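Local coordinates for aggregation suppressing protein (Salmonella enterica subsp. enterica serovar Typhimurium, PDB 4ZJ9) that is a small heat shock protein of the alpha-crystallin family that probably acts as a chaperone, keeping other proteins from aggregating under heat stress, at residues V91-Q94 / T95-I98. Numbering follows the deposited sequence.
Sequences VEDQ and THWI
Thr95 takes up the Asp93 carboxylate through its backbone. Its N donates to Asp93 OD1 at 3.2 Å, meeting the oxygen from above the carboxylate plane. This bond defines an Asx turn. Asp93 reaches it because its CG is anti to the backbone N (chi1 -172°). The Thr95 methyl, CG2, is pressed close to Asp93 OD1, a tight contact, and the two side chains run side by side. His96 closes the type I beta turn that starts at Asp93. The bond from His96 N to Asp93 O is 3.0 Å long but bent, hence weak. One face of the imidazole is covered by Asp93: CB stands 4.2 Å from the ring centroid in a CH-pi contact, and OD2 is 3.8 Å from CE1. The carboxylate stacks on the ring with the planes 27° apart. Trp97 turns its indole back alongside the chain, edge first. Its CD1 edge meets Asp93 O at 3.3 Å, and NE1 is 4.1 Å from Glu92 CB. Trp97 N bonds weakly to Gln94 O. Gln94 folds back, and its NE2 donates to Glu92 O at 2.7 Å. Arg100 forms a salt bridge with Glu92 and a cation-pi contact with Trp97. The turn lies at the surface, in the long excursion between strands 79-84 and 107-112. Trp97 begins strand 97-100 and pairs antiparallel with a strand of the second subunit, the exchange known from bacterial and plant alpha-crystallin domain dimers.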
# COMPACT_ATOMS: atom_id res chain seq x y z
N VAL A 91 -8.49 -20.47 5.18
CA VAL A 91 -8.48 -21.45 4.07
C VAL A 91 -8.69 -20.75 2.73
O VAL A 91 -9.68 -20.05 2.57
CB VAL A 91 -9.55 -22.54 4.23
CG1 VAL A 91 -9.58 -23.40 2.96
CG2 VAL A 91 -9.29 -23.36 5.51
N GLU A 92 -7.79 -20.98 1.78
CA GLU A 92 -7.82 -20.28 0.52
C GLU A 92 -7.90 -21.22 -0.66
O GLU A 92 -6.99 -22.03 -0.91
CB GLU A 92 -6.64 -19.37 0.44
CG GLU A 92 -6.80 -18.28 1.49
CD GLU A 92 -5.91 -17.09 1.28
OE1 GLU A 92 -4.78 -17.29 0.82
OE2 GLU A 92 -6.36 -15.97 1.60
N ASP A 93 -9.03 -21.14 -1.36
CA ASP A 93 -9.32 -22.02 -2.42
C ASP A 93 -8.48 -21.59 -3.59
O ASP A 93 -8.72 -20.56 -4.17
CB ASP A 93 -10.84 -22.03 -2.74
CG ASP A 93 -11.21 -23.13 -3.76
OD1 ASP A 93 -10.29 -23.65 -4.41
OD2 ASP A 93 -12.40 -23.40 -3.98
N GLN A 94 -7.53 -22.41 -3.97
CA GLN A 94 -6.52 -22.00 -4.95
C GLN A 94 -7.10 -21.91 -6.37
O GLN A 94 -6.48 -21.31 -7.25
CB GLN A 94 -5.27 -22.91 -4.92
CG GLN A 94 -4.57 -23.04 -3.57
CD GLN A 94 -4.04 -21.71 -3.02
OE1 GLN A 94 -3.07 -21.16 -3.54
NE2 GLN A 94 -4.68 -21.19 -1.95
N THR A 95 -8.28 -22.51 -6.58
CA THR A 95 -9.02 -22.31 -7.81
C THR A 95 -9.49 -20.84 -8.02
O THR A 95 -9.42 -20.33 -9.16
CB THR A 95 -10.22 -23.28 -7.92
OG1 THR A 95 -10.62 -23.40 -9.29
CG2 THR A 95 -11.41 -22.84 -7.12
N HIS A 96 -9.95 -20.19 -6.92
CA HIS A 96 -10.37 -18.77 -6.90
C HIS A 96 -9.22 -17.83 -7.16
O HIS A 96 -9.42 -16.67 -7.42
CB HIS A 96 -10.92 -18.35 -5.54
CG HIS A 96 -12.25 -18.95 -5.21
ND1 HIS A 96 -12.87 -19.90 -5.98
CD2 HIS A 96 -13.05 -18.76 -4.13
CE1 HIS A 96 -14.01 -20.25 -5.42
NE2 HIS A 96 -14.14 -19.58 -4.29
N TRP A 97 -8.01 -18.31 -6.99
CA TRP A 97 -6.84 -17.50 -7.21
C TRP A 97 -6.42 -17.80 -8.60
O TRP A 97 -6.14 -18.95 -8.94
CB TRP A 97 -5.74 -17.82 -6.20
CG TRP A 97 -6.14 -17.23 -4.87
CD1 TRP A 97 -6.92 -17.81 -3.90
CD2 TRP A 97 -5.89 -15.91 -4.44
NE1 TRP A 97 -7.13 -16.94 -2.87
CE2 TRP A 97 -6.49 -15.76 -3.16
CE3 TRP A 97 -5.18 -14.83 -5.00
CZ2 TRP A 97 -6.42 -14.57 -2.45
CZ3 TRP A 97 -5.10 -13.68 -4.28
CH2 TRP A 97 -5.70 -13.55 -3.01
N ILE A 98 -6.47 -16.77 -9.42
CA ILE A 98 -5.99 -16.83 -10.77
C ILE A 98 -4.52 -16.42 -10.79
O ILE A 98 -3.64 -17.06 -11.47
CB ILE A 98 -6.81 -15.91 -11.66
CG1 ILE A 98 -8.25 -16.43 -11.76
CG2 ILE A 98 -6.14 -15.81 -13.01
CD1 ILE A 98 -9.23 -15.52 -12.51